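Local coordinates for hypothetical protein Atu0636 (Agrobacterium tumefaciens, PDB 2OZV) that is a predicted O-methyltransferase of the small-domain methyltransferase family, and probably transfers a methyl group from S-adenosylmethionine to a substrate not yet identified, at residues 177-182 with 187-192; 151-156 with 164-169; 29-34 with 204-209. One frame throughout, in Å; residues are numbered along the deposited sequence.

In the fold
The three contacts share one mixed sheet with the strand order 3-2-1-4-5-7-6 of class I methyltransferases, here extended by strand 218-224. Interactions 1 and 2 pack two consecutive helices, 148-159 and 175-182, on one face; their centres lie about 10 Å apart and Cys182 SG is 4.0 Å from Leu166 CD2. Interaction 3 sets residues 29-34 on the opposite face, with its centre about 12 Å from that of interaction 1 and 11 Å from that of interaction 2. Strand 204-211 ties them together: Leu168 N lies 2.8 Å from Val207 O and Thr192 N 2.8 Å from Leu206 O, both probable hydrogen bonds. In relatives the cofactor lies at the C-terminal ends of the parallel strands.

Interaction 1: 177-182 with 187-192; sequences EIIAAC and GGLEIT
Ile179 and Leu189 cross obliquely between helix 175-182 and strand 186-195, with Ile179 CG1 4.0 Å from Leu189 CD2. The forked end of Leu189 divides its contacts: CD2 lies against the isoleucine, while CD1 meets Cys182 CB at 4.1 Å. Cys182 SG completes the fit by approaching both methyls of the leucine, 4.1 Å from Leu189 CD1 and the same distance from Leu189 CD2. The cysteine's chi1 of -73° swings the sulfur beside its own backbone N, over the leucine fork. Two residues further along the strand, Ile191 reaches out with its CD1, 4.5 Å from Ile179 CD1, a looser end-to-end touch of two methyl groups.

The two axes run nearly antiparallel, at 165° and 11.2 Å apart, as the helix leads through a short connection into strand 186-195, which strand 204-211 separates from 164-170 in the methyltransferase sheet. Gly188, with positive phi, sits where the chain turns a corner just before Leu189. Ile179, partly exposed, also packs on Val175 of the second subunit. No hydrogen bond joins the two segments; their adhesion rests on van der Waals fit and on the burial of Cys182, Leu189 and Ile191.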
# COMPACT_ATOMS: atom_id res chain seq x y z
N GLU B 177 9.61 -2.93 -0.29
CA GLU B 177 10.99 -2.68 0.11
C GLU B 177 11.03 -1.79 1.36
O GLU B 177 11.86 -1.97 2.24
CB GLU B 177 11.82 -2.09 -1.06
CG GLU B 177 13.33 -1.95 -0.79
CD GLU B 177 14.21 -1.60 -2.02
OE1 GLU B 177 13.78 -1.81 -3.17
OE2 GLU B 177 15.36 -1.15 -1.82
N ILE B 178 10.12 -0.81 1.42
CA ILE B 178 10.09 0.12 2.53
C ILE B 178 9.63 -0.56 3.82
O ILE B 178 10.27 -0.42 4.89
CB ILE B 178 9.20 1.31 2.21
CG1 ILE B 178 9.88 2.21 1.16
CG2 ILE B 178 8.94 2.14 3.46
CD1 ILE B 178 8.87 3.07 0.40
N ILE B 179 8.55 -1.33 3.73
CA ILE B 179 8.07 -2.06 4.90
C ILE B 179 9.14 -3.02 5.41
O ILE B 179 9.37 -3.10 6.63
CB ILE B 179 6.74 -2.82 4.59
CG1 ILE B 179 5.61 -1.80 4.31
CG2 ILE B 179 6.40 -3.85 5.70
CD1 ILE B 179 4.34 -2.47 3.64
N ALA B 180 9.82 -3.73 4.51
CA ALA B 180 10.87 -4.68 4.92
C ALA B 180 12.04 -3.96 5.61
O ALA B 180 12.57 -4.45 6.61
CB ALA B 180 11.36 -5.49 3.75
N ALA B 181 12.42 -2.81 5.07
CA ALA B 181 13.55 -2.04 5.61
C ALA B 181 13.21 -1.48 6.99
O ALA B 181 14.09 -1.38 7.86
CB ALA B 181 13.92 -0.91 4.65
N CYS B 182 11.95 -1.13 7.21
CA CYS B 182 11.50 -0.66 8.53
C CYS B 182 11.56 -1.76 9.58
O CYS B 182 11.77 -1.47 10.78
CB CYS B 182 10.11 -0.04 8.45
SG CYS B 182 10.10 1.59 7.65
N GLY B 187 8.13 1.37 13.51
CA GLY B 187 6.75 0.85 13.44
C GLY B 187 5.76 1.98 13.42
O GLY B 187 6.12 3.14 13.17
N GLY B 188 4.48 1.66 13.62
CA GLY B 188 3.43 2.66 13.42
C GLY B 188 3.48 3.33 12.05
O GLY B 188 3.18 4.53 11.93
N LEU B 189 3.85 2.59 11.00
CA LEU B 189 3.89 3.18 9.64
C LEU B 189 2.55 3.77 9.29
O LEU B 189 1.49 3.14 9.52
CB LEU B 189 4.27 2.14 8.58
CG LEU B 189 5.79 1.96 8.35
CD1 LEU B 189 6.50 1.43 9.59
CD2 LEU B 189 6.03 0.99 7.15
N GLU B 190 2.61 4.99 8.76
CA GLU B 190 1.45 5.60 8.12
C GLU B 190 1.81 5.81 6.67
O GLU B 190 2.81 6.49 6.36
CB GLU B 190 1.14 6.97 8.73
CG GLU B 190 0.42 6.90 10.06
CD GLU B 190 -0.12 8.26 10.50
OE1 GLU B 190 -0.10 9.24 9.69
OE2 GLU B 190 -0.59 8.30 11.64
N ILE B 191 1.01 5.24 5.77
CA ILE B 191 1.28 5.32 4.34
C ILE B 191 0.20 6.17 3.69
O ILE B 191 -0.99 5.85 3.82
CB ILE B 191 1.27 3.89 3.71
CG1 ILE B 191 2.31 2.98 4.41
CG2 ILE B 191 1.47 3.98 2.20
CD1 ILE B 191 2.31 1.49 3.89
N THR B 192 0.61 7.23 3.00
CA THR B 192 -0.34 8.09 2.34
C THR B 192 -0.05 8.09 0.83
O THR B 192 1.00 8.59 0.39
CB THR B 192 -0.26 9.53 2.90
OG1 THR B 192 -0.44 9.52 4.32
CG2 THR B 192 -1.33 10.41 2.23

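Interaction 2: 151-156 with 164-169; sequences DWIRTA and GQLSLI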
# COMPACT_ATOMS: atom_id res chain seq x y z
N ASP B 151 19.70 0.06 3.43
CA ASP B 151 20.86 0.84 3.92
C ASP B 151 20.45 2.17 4.55
O ASP B 151 20.86 2.48 5.68
CB ASP B 151 21.85 1.13 2.79
CG ASP B 151 22.66 -0.09 2.38
OD1 ASP B 151 22.74 -1.08 3.15
OD2 ASP B 151 23.24 -0.05 1.27
N TRP B 152 19.64 2.94 3.84
CA TRP B 152 19.26 4.27 4.31
C TRP B 152 18.40 4.22 5.58
O TRP B 152 18.61 5.02 6.48
CB TRP B 152 18.52 5.03 3.22
CG TRP B 152 19.37 5.53 2.11
CD1 TRP B 152 20.42 4.90 1.52
CD2 TRP B 152 19.20 6.77 1.43
NE1 TRP B 152 20.93 5.69 0.50
CE2 TRP B 152 20.19 6.84 0.43
CE3 TRP B 152 18.31 7.83 1.59
CZ2 TRP B 152 20.31 7.94 -0.42
CZ3 TRP B 152 18.41 8.92 0.73
CH2 TRP B 152 19.40 8.96 -0.26
N ILE B 153 17.45 3.28 5.64
CA ILE B 153 16.61 3.14 6.84
C ILE B 153 17.40 2.55 8.03
O ILE B 153 17.17 2.94 9.17
CB ILE B 153 15.28 2.41 6.52
CG1 ILE B 153 14.43 3.35 5.63
CG2 ILE B 153 14.48 2.11 7.80
CD1 ILE B 153 13.23 2.70 4.91
N ARG B 154 18.35 1.65 7.77
CA ARG B 154 19.28 1.23 8.82
C ARG B 154 20.00 2.45 9.42
O ARG B 154 20.04 2.61 10.63
CB ARG B 154 20.31 0.23 8.28
CG ARG B 154 21.23 -0.38 9.33
CD ARG B 154 22.29 -1.27 8.67
NE ARG B 154 23.13 -0.45 7.80
CZ ARG B 154 23.31 -0.63 6.50
NH1 ARG B 154 22.75 -1.66 5.88
NH2 ARG B 154 24.09 0.22 5.81
N THR B 155 20.55 3.31 8.56
CA THR B 155 21.20 4.55 9.04
C THR B 155 20.20 5.46 9.77
O THR B 155 20.51 5.98 10.84
CB THR B 155 21.91 5.26 7.88
OG1 THR B 155 22.99 4.43 7.43
CG2 THR B 155 22.44 6.67 8.32
N ALA B 156 19.00 5.64 9.20
CA ALA B 156 18.00 6.52 9.82
C ALA B 156 17.72 6.07 11.25
O ALA B 156 17.64 6.91 12.16
CB ALA B 156 16.66 6.56 9.00
N GLY B 164 11.91 8.77 17.67
CA GLY B 164 11.99 9.83 16.64
C GLY B 164 11.27 9.37 15.37
O GLY B 164 10.93 8.18 15.25
N GLN B 165 11.05 10.29 14.45
CA GLN B 165 10.20 10.03 13.31
C GLN B 165 10.98 9.93 12.01
O GLN B 165 11.75 10.85 11.66
CB GLN B 165 9.15 11.12 13.17
CG GLN B 165 8.22 10.92 11.96
CD GLN B 165 7.20 12.04 11.84
OE1 GLN B 165 6.63 12.49 12.86
NE2 GLN B 165 6.99 12.51 10.62
N LEU B 166 10.77 8.82 11.30
CA LEU B 166 11.23 8.66 9.93
C LEU B 166 10.15 9.22 8.98
O LEU B 166 8.95 8.92 9.15
CB LEU B 166 11.43 7.17 9.62
CG LEU B 166 11.69 6.84 8.14
CD1 LEU B 166 13.04 7.36 7.66
CD2 LEU B 166 11.60 5.30 7.98
N SER B 167 10.55 10.06 8.03
CA SER B 167 9.65 10.53 6.97
C SER B 167 10.27 10.27 5.61
O SER B 167 11.46 10.52 5.40
CB SER B 167 9.35 12.04 7.07
OG SER B 167 8.77 12.34 8.33
N LEU B 168 9.45 9.78 4.68
CA LEU B 168 9.97 9.56 3.35
C LEU B 168 8.93 9.73 2.26
O LEU B 168 7.71 9.66 2.51
CB LEU B 168 10.62 8.18 3.26
CG LEU B 168 9.78 6.93 3.29
CD1 LEU B 168 9.17 6.60 1.90
CD2 LEU B 168 10.64 5.73 3.79
N ILE B 169 9.42 9.98 1.05
CA ILE B 169 8.56 9.96 -0.13
C ILE B 169 9.20 9.02 -1.14
O ILE B 169 10.44 8.96 -1.28
CB ILE B 169 8.30 11.39 -0.70
CG1 ILE B 169 7.24 11.34 -1.82
CG2 ILE B 169 9.62 12.06 -1.13
CD1 ILE B 169 6.77 12.70 -2.31
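A beta-alpha-beta crossover of the Rossmann-like sheet brings Ile153 and Ala156 of helix 148-159 down onto Leu166 and Leu168 of strand 164-170. Leu166 CD1 fits against Ala156 CB at 3.9 Å, where the small alanine lets the backbones come nearest. The other branch of the same leucine, CD2, meets Ile153 CG1 at 4.2 Å, so the two branches of Leu166 touch two residues one helical turn apart. Its CG stands anti to the backbone N (chi1 170°), which carries both methyls out to the helix. Ile153 crosses each leucine at about a right angle, and its far end, CD1, reaches on to Leu168 CD2 at 4.1 Å.

The crossover starts at strand 116-121 and returns through the helix to the parallel neighbour 164-170, the helix axis passing 10.3 Å from that of the second strand. Met121 of the first strand touches Ala156, Leu166 and Leu168, which brings both strands into one buried apolar layer under the helix. Away from this layer, Asp151 and Arg154 form a salt bridge: Arg154 NH1 reaches the anti side of Asp151 OD1 at 2.8 Å, and NH2 adds a weak bond to the same oxygen. On the other side of the sheet, Gln165 NE2 donates to Ser167 OG at 2.9 Å, linking the side chains of two strand residues that face the same way.

Interaction 3: 29-34 with 204-209; sequences ASLVAD and RMLVTA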
# COMPACT_ATOMS: atom_id res chain seq x y z
N ALA B 29 8.87 17.53 3.15
CA ALA B 29 9.08 18.48 4.24
C ALA B 29 7.83 18.65 5.11
O ALA B 29 7.93 18.84 6.32
CB ALA B 29 9.53 19.81 3.66
N SER B 30 6.65 18.57 4.49
CA SER B 30 5.40 18.81 5.22
C SER B 30 5.15 17.75 6.29
O SER B 30 4.34 17.96 7.18
CB SER B 30 4.22 18.90 4.25
OG SER B 30 3.82 17.63 3.85
N LEU B 31 5.83 16.60 6.19
CA LEU B 31 5.68 15.53 7.19
C LEU B 31 6.28 15.84 8.56
O LEU B 31 5.98 15.16 9.54
CB LEU B 31 6.30 14.24 6.65
CG LEU B 31 5.62 13.72 5.38
CD1 LEU B 31 6.36 12.50 4.80
CD2 LEU B 31 4.14 13.32 5.71
N VAL B 32 7.15 16.85 8.63
CA VAL B 32 7.73 17.23 9.91
C VAL B 32 6.77 18.20 10.60
O VAL B 32 6.78 19.39 10.34
CB VAL B 32 9.13 17.87 9.75
CG1 VAL B 32 9.76 18.20 11.10
CG2 VAL B 32 10.04 16.92 8.93
N ALA B 33 5.93 17.64 11.47
CA ALA B 33 4.92 18.42 12.19
C ALA B 33 5.35 18.52 13.65
O ALA B 33 4.87 17.77 14.49
CB ALA B 33 3.53 17.75 12.08
N ASP B 34 6.22 19.46 13.95
CA ASP B 34 6.91 19.49 15.23
C ASP B 34 7.20 20.96 15.50
O ASP B 34 7.83 21.63 14.67
CB ASP B 34 8.23 18.70 15.10
CG ASP B 34 8.93 18.44 16.44
OD1 ASP B 34 8.73 19.19 17.43
OD2 ASP B 34 9.70 17.45 16.50
N ARG B 204 2.89 8.91 -6.23
CA ARG B 204 3.87 8.98 -5.14
C ARG B 204 3.25 8.39 -3.88
O ARG B 204 2.04 8.12 -3.82
CB ARG B 204 4.35 10.42 -4.87
CG ARG B 204 5.18 11.04 -6.01
CD ARG B 204 6.59 10.46 -6.07
NE ARG B 204 7.39 11.14 -7.09
CZ ARG B 204 7.37 10.87 -8.40
NH1 ARG B 204 6.57 9.93 -8.91
NH2 ARG B 204 8.16 11.57 -9.23
N MSE B 205 4.09 8.24 -2.87
CA MSE B 205 3.69 7.63 -1.62
C MSE B 205 4.51 8.26 -0.51
O MSE B 205 5.75 8.28 -0.61
CB MSE B 205 3.92 6.12 -1.66
CG MSE B 205 3.45 5.46 -0.41
SE MSE B 205 3.79 3.52 -0.67
CE MSE B 205 5.68 3.48 -0.67
N LEU B 206 3.84 8.77 0.52
CA LEU B 206 4.49 9.31 1.73
C LEU B 206 4.43 8.22 2.79
O LEU B 206 3.38 7.53 2.94
CB LEU B 206 3.72 10.53 2.27
CG LEU B 206 3.61 11.72 1.30
CD1 LEU B 206 2.74 12.84 1.88
CD2 LEU B 206 5.01 12.22 0.95
N VAL B 207 5.52 8.05 3.55
CA VAL B 207 5.51 7.11 4.64
C VAL B 207 6.13 7.79 5.86
O VAL B 207 7.19 8.45 5.72
CB VAL B 207 6.31 5.84 4.32
CG1 VAL B 207 6.25 4.87 5.53
CG2 VAL B 207 5.78 5.16 3.04
N THR B 208 5.46 7.69 7.01
CA THR B 208 6.08 8.13 8.28
C THR B 208 6.07 6.96 9.26
O THR B 208 5.22 6.07 9.16
CB THR B 208 5.40 9.36 8.94
OG1 THR B 208 4.07 9.02 9.36
CG2 THR B 208 5.41 10.60 8.01
N ALA B 209 7.03 6.92 10.18
CA ALA B 209 7.13 5.79 11.11
C ALA B 209 7.88 6.29 12.34
O ALA B 209 8.56 7.33 12.28
CB ALA B 209 7.83 4.60 10.43
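Leu31 lays its isobutyl group along Thr208 of strand 204-211 and turns its two methyls to Leu206, lying aslant to both side chains. This strand is the antiparallel one set between strands 164-170 and 186-195, a hallmark of the class I methyltransferase fold, and Leu31 packs on the face opposite to helices 148-159 and 175-182. The methyl CG2 of Thr208 lies against the flank of Leu31, 3.8 Å from both Leu31 CD1 and CD2 and 4.0 Å from Leu31 CB. Leu206 meets the same two methyls fork to fork: its CD2 is 4.1 Å from Leu31 CD1, and its CD1 is 4.1 Å from Leu31 CD2. Between these two strand residues the backbone also comes close, Val207 O lying 4.2 Å from Leu31 CD1, a plain van der Waals contact.

The rotation of Thr208 sorts its two branches. With chi1 at 65°, OG1 lies between the backbone N and the carbonyl carbon and hydrogen-bonds to Arg249 NH1, while CG2 is left for the leucine. Thr208 is flanked in the sheet by Gln165 and Glu190 of the adjoining strands, and Leu206 by Ile169.

On the other side of the contact, Leu31 lies at the C-terminal side of helix 24-30 and is touched by Tyr247 as well as Ser167. Its carbonyl oxygen accepts a hydrogen bond from Gln165 NE2, so backbone and side chain of this residue are both held to the sheet. A salt bridge from Arg204 NE to Asp24 OD1 ties the start of the helix to the same strand. The turn that carries Leu31 is closed by Val32 N, which donates to Ala29 O at 3.1 Å.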